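Local coordinates for putative adhesin (Bacteroides fragilis NCTC 9343, PDB 3PET), which is a putative adhesin, probably a surface lipoprotein, built as a right-handed beta-helix that may serve in cell attachment, at the interface of chains A and B. Coordinates in Å, arbitrary orientation; residue numbers count along the deposited sequence, not the author numbering. Chains: chain A/B, Putative adhesin.

Contact 1: the interface of chains A and B. Residues chain A 139, 158, 178; chain B 121, 139-141, 158-160.
The carboxamides of B:Asn121 and B:Asn160 and the carboxylate of B:Asp141 turn the same face toward a valine row on chain A, in a side-by-side packing of turns that helps hold two right-handed beta-helices together in this assembly. A methyl of A:Val178, A:Val158 or A:Val139 stands above each, shifted toward the outer edge where the two polar atoms lie. Over B:Asn121, A:Val178 CG1 is 3.6 Å from OD1 and about equally far from ND2, so it straddles the amide. Over B:Asp141, A:Val158 CG1 leans to one carboxylate oxygen, 3.6 Å from OD1 and 3.9 Å from OD2.

On the side away from the valines, a backbone N-H of the next turn meets each OD1. B:Asp141 N reaches B:Asn121 OD1 at 2.9 Å, tilted only 26° from the amide plane, whereas B:Asn160 N meets B:Asp141 OD1 from well above the carboxylate plane. Both bonds are nearly straight at the hydrogen. They would limit rotation of the B:Asn121 amide and the B:Asp141 carboxylate. All three flat groups lie nearly parallel. Since asparagine flanks the aspartate on both sides, carboxylates are not direct neighbours in this ladder, which probably reduces charge repulsion.

Each chain A valine has CG1 anti to its backbone N (chi1 178° in A:Val158), which sends CG1 to the flat group and leaves CG2 to touch the glycine turns. A:Val158 CG2 rests against B:Gly140, 3.6 Å from its CA, and also touches B:Gly159 CA and B:Val139 CG1. It is thus packed between successive turns of chain B. Having no side chain, the glycines let the methyls come up to the main chain, and B:Gly140 has a phi of 150°, which glycine tolerates readily. No polar pair bonds across this patch. At the A:Val178 end, CG2 lies 3.5 Å from the carbonyl oxygen of B:Val139.

Contact 2: the interface of chains A and B. Residues chain A 178, 196, 215; chain B 31, 98-100, 119-121.
In A:Val196 and A:Val215 CG1 is anti to the backbone N (chi1 -177° in A:Val196), while in B:Asp100 and B:Asn31 CG is anti to the carbonyl carbon (chi1 -64° in B:Asp100). These torsions bring each valine CG1 over the tip of a flat group and direct CG2 to the glycine turn beside it.

A:Val196 reaches B:Asp100 with CG1, 3.5 Å from OD1 and 3.7 Å from OD2. A:Val215 makes the matching contact with B:Asn31, the first residue of strand 31-36, its CG1 lying 3.6 Å from OD1 on one face of the amide. B:Asp100 N donates to B:Asn31 OD1 (2.8 Å) near the edge of the amide, displaced to the side away from A:Val215. One step on, B:Asn121 N approaches B:Asp100 OD1 on the anti side, 30° out of the carboxylate plane. The OD1 atoms of B:Asn31 and B:Asp100 are thus held by main-chain N-H groups of their own chain, on the side away from the valines.

The other methyl of A:Val196 fits between two turns: CG2 is 3.5 Å from B:Gly99 CA and also 3.5 Å from the carbonyl oxygen of B:Val119. A:Val178 CG2 packs against B:Gly120, 3.6 Å from its CA. A:Val215 CG2 touches the carbonyl oxygen of B:Val98 at 3.6 Å.

No hydrogen bond joins the chains here, and about 203 Å² of protein surface is hidden. A regularly spaced row of chain A valine methyls packs on the flat polar tips and glycine turns of chain B, and so helps two beta-helices associate in this assembly, which may or may not be the native pairing.

Contact 1: the interface of chains A and B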
loop_
_atom_site.group_PDB
_atom_site.type_symbol
_atom_site.label_atom_id
_atom_site.label_comp_id
_atom_site.label_asym_id
_atom_site.label_seq_id
_atom_site.Cartn_x
_atom_site.Cartn_y
_atom_site.Cartn_z
ATOM N N VAL A 139 -1.170 1.220 4.245
ATOM C CA VAL A 139 -1.731 0.019 3.631
ATOM C C VAL A 139 -3.151 -0.175 4.147
ATOM O O VAL A 139 -3.345 -0.464 5.331
ATOM C CB VAL A 139 -0.864 -1.243 3.851
ATOM C CG1 VAL A 139 -1.535 -2.462 3.212
ATOM C CG2 VAL A 139 0.530 -1.038 3.270
ATOM N N VAL A 158 -0.954 1.797 -0.583
ATOM C CA VAL A 158 -1.532 0.607 -1.216
ATOM C C VAL A 158 -2.956 0.448 -0.661
ATOM O O VAL A 158 -3.129 0.256 0.543
ATOM C CB VAL A 158 -0.659 -0.654 -1.001
ATOM C CG1 VAL A 158 -1.316 -1.886 -1.624
ATOM C CG2 VAL A 158 0.740 -0.443 -1.578
ATOM N N VAL A 178 -0.770 2.326 -5.398
ATOM C CA VAL A 178 -1.390 1.151 -6.022
ATOM C C VAL A 178 -2.801 1.052 -5.479
ATOM O O VAL A 178 -2.972 0.829 -4.276
ATOM C CB VAL A 178 -0.561 -0.135 -5.764
ATOM C CG1 VAL A 178 -1.258 -1.363 -6.345
ATOM C CG2 VAL A 178 0.843 0.006 -6.338
ATOM N N ASN B 121 2.947 -3.439 -8.131
ATOM C CA ASN B 121 3.140 -4.719 -7.455
ATOM C C ASN B 121 4.120 -5.612 -8.186
ATOM O O ASN B 121 4.393 -5.431 -9.380
ATOM C CB ASN B 121 1.794 -5.459 -7.339
ATOM C CG ASN B 121 0.756 -4.720 -6.537
ATOM O OD1 ASN B 121 1.053 -3.991 -5.595
ATOM N ND2 ASN B 121 -0.485 -4.916 -6.895
ATOM N N VAL B 139 6.192 1.862 -3.619
ATOM C CA VAL B 139 4.791 1.724 -3.235
ATOM C C VAL B 139 4.211 0.534 -3.968
ATOM O O VAL B 139 4.118 0.544 -5.194
ATOM C CB VAL B 139 3.948 3.005 -3.461
ATOM C CG1 VAL B 139 2.499 2.746 -3.069
ATOM C CG2 VAL B 139 4.517 4.170 -2.652
ATOM N N GLY B 140 3.832 -0.490 -3.207
ATOM C CA GLY B 140 3.274 -1.686 -3.809
ATOM C C GLY B 140 3.559 -2.920 -3.004
ATOM O O GLY B 140 4.375 -2.891 -2.073
ATOM N N ASP B 141 2.866 -4.004 -3.364
ATOM C CA ASP B 141 3.024 -5.291 -2.721
ATOM C C ASP B 141 3.943 -6.203 -3.508
ATOM O O ASP B 141 4.016 -6.111 -4.738
ATOM C CB ASP B 141 1.653 -5.964 -2.590
ATOM C CG ASP B 141 0.676 -5.290 -1.649
ATOM O OD1 ASP B 141 1.112 -4.417 -0.856
ATOM O OD2 ASP B 141 -0.510 -5.673 -1.661
ATOM N N VAL B 158 6.051 1.384 1.196
ATOM C CA VAL B 158 4.654 1.239 1.613
ATOM C C VAL B 158 4.105 0.046 0.852
ATOM O O VAL B 158 4.114 0.048 -0.382
ATOM C CB VAL B 158 3.802 2.535 1.403
ATOM C CG1 VAL B 158 2.328 2.294 1.773
ATOM C CG2 VAL B 158 4.374 3.702 2.210
ATOM N N GLY B 159 3.646 -0.958 1.589
ATOM C CA GLY B 159 3.101 -2.158 0.969
ATOM C C GLY B 159 3.470 -3.408 1.730
ATOM O O GLY B 159 4.289 -3.367 2.659
ATOM N N ASN B 160 2.865 -4.532 1.326
ATOM C CA ASN B 160 3.069 -5.823 1.966
ATOM C C ASN B 160 3.916 -6.772 1.173
ATOM O O ASN B 160 3.845 -6.796 -0.048
ATOM C CB ASN B 160 1.717 -6.501 2.184
ATOM C CG ASN B 160 0.772 -5.754 3.080
ATOM O OD1 ASN B 160 1.166 -4.958 3.932
ATOM N ND2 ASN B 160 -0.502 -6.038 2.931
#

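Contact 2: the interface of chains A and B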
loop_
_atom_site.group_PDB
_atom_site.type_symbol
_atom_site.label_atom_id
_atom_site.label_comp_id
_atom_site.label_asym_id
_atom_site.label_seq_id
_atom_site.Cartn_x
_atom_site.Cartn_y
_atom_site.Cartn_z
ATOM N N VAL A 178 -0.770 2.326 -5.398
ATOM C CA VAL A 178 -1.390 1.151 -6.022
ATOM C C VAL A 178 -2.801 1.052 -5.479
ATOM O O VAL A 178 -2.972 0.829 -4.276
ATOM C CB VAL A 178 -0.561 -0.135 -5.764
ATOM C CG1 VAL A 178 -1.258 -1.363 -6.345
ATOM C CG2 VAL A 178 0.843 0.006 -6.338
ATOM N N VAL A 196 -0.619 2.968 -10.248
ATOM C CA VAL A 196 -1.233 1.763 -10.807
ATOM C C VAL A 196 -2.630 1.704 -10.226
ATOM O O VAL A 196 -2.811 1.397 -9.047
ATOM C CB VAL A 196 -0.415 0.470 -10.555
ATOM C CG1 VAL A 196 -1.074 -0.728 -11.234
ATOM C CG2 VAL A 196 1.017 0.618 -11.059
ATOM N N VAL A 215 -0.771 3.761 -14.936
ATOM C CA VAL A 215 -1.333 2.506 -15.464
ATOM C C VAL A 215 -2.736 2.416 -14.911
ATOM O O VAL A 215 -2.924 2.082 -13.746
ATOM C CB VAL A 215 -0.439 1.256 -15.133
ATOM C CG1 VAL A 215 -1.000 -0.017 -15.766
ATOM C CG2 VAL A 215 0.998 1.479 -15.582
ATOM N N ASN B 31 2.641 -2.281 -17.433
ATOM C CA ASN B 31 2.781 -3.595 -16.789
ATOM C C ASN B 31 3.759 -4.442 -17.551
ATOM O O ASN B 31 3.839 -4.331 -18.773
ATOM C CB ASN B 31 1.428 -4.316 -16.661
ATOM C CG ASN B 31 0.506 -3.612 -15.698
ATOM O OD1 ASN B 31 0.945 -2.890 -14.817
ATOM N ND2 ASN B 31 -0.788 -3.746 -15.882
ATOM N N VAL B 98 6.516 2.806 -13.232
ATOM C CA VAL B 98 5.119 2.743 -12.766
ATOM C C VAL B 98 4.492 1.548 -13.474
ATOM O O VAL B 98 4.509 1.497 -14.697
ATOM C CB VAL B 98 4.326 4.080 -13.009
ATOM C CG1 VAL B 98 2.860 3.924 -12.623
ATOM C CG2 VAL B 98 4.952 5.259 -12.273
ATOM N N GLY B 99 4.014 0.566 -12.721
ATOM C CA GLY B 99 3.418 -0.619 -13.349
ATOM C C GLY B 99 3.675 -1.874 -12.549
ATOM O O GLY B 99 4.549 -1.881 -11.675
ATOM N N ASP B 100 2.884 -2.924 -12.799
ATOM C CA ASP B 100 3.035 -4.200 -12.109
ATOM C C ASP B 100 4.003 -5.076 -12.846
ATOM O O ASP B 100 4.068 -5.027 -14.078
ATOM C CB ASP B 100 1.677 -4.909 -11.977
ATOM C CG ASP B 100 0.643 -4.175 -11.127
ATOM O OD1 ASP B 100 1.049 -3.389 -10.231
ATOM O OD2 ASP B 100 -0.569 -4.364 -11.376
ATOM N N VAL B 119 6.345 2.385 -8.418
ATOM C CA VAL B 119 4.950 2.281 -8.027
ATOM C C VAL B 119 4.382 1.085 -8.765
ATOM O O VAL B 119 4.352 1.076 -9.994
ATOM C CB VAL B 119 4.159 3.596 -8.313
ATOM C CG1 VAL B 119 2.691 3.449 -7.927
ATOM C CG2 VAL B 119 4.794 4.787 -7.598
ATOM N N GLY B 120 3.956 0.080 -8.010
ATOM C CA GLY B 120 3.380 -1.116 -8.609
ATOM C C GLY B 120 3.651 -2.351 -7.799
ATOM O O GLY B 120 4.485 -2.323 -6.889
ATOM N N ASN B 121 2.947 -3.439 -8.131
ATOM C CA ASN B 121 3.140 -4.719 -7.455
ATOM C C ASN B 121 4.120 -5.612 -8.186
ATOM O O ASN B 121 4.393 -5.431 -9.380
ATOM C CB ASN B 121 1.794 -5.459 -7.339
ATOM C CG ASN B 121 0.756 -4.720 -6.537
ATOM O OD1 ASN B 121 1.053 -3.991 -5.595
ATOM N ND2 ASN B 121 -0.485 -4.916 -6.895
#

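Contact 1 and contact 2 are consecutive stretches of one valine-to-turn seam. The centres of their C-alpha atoms lie about 10 Å apart, and A:Val178 and B:Asn121 belong to both. From contact 1 to contact 2 the valines rise in number along chain A while the facing turns of chain B fall, evidence that the two beta-helices run in opposite senses. Because both chains repeat at nearly the same spacing, each CG1 meets one flat side chain per step, while CG2 can lie between adjacent turns. The whole interface is not an exact two-fold. Separately, whether the native protein pairs in this way remains an inference.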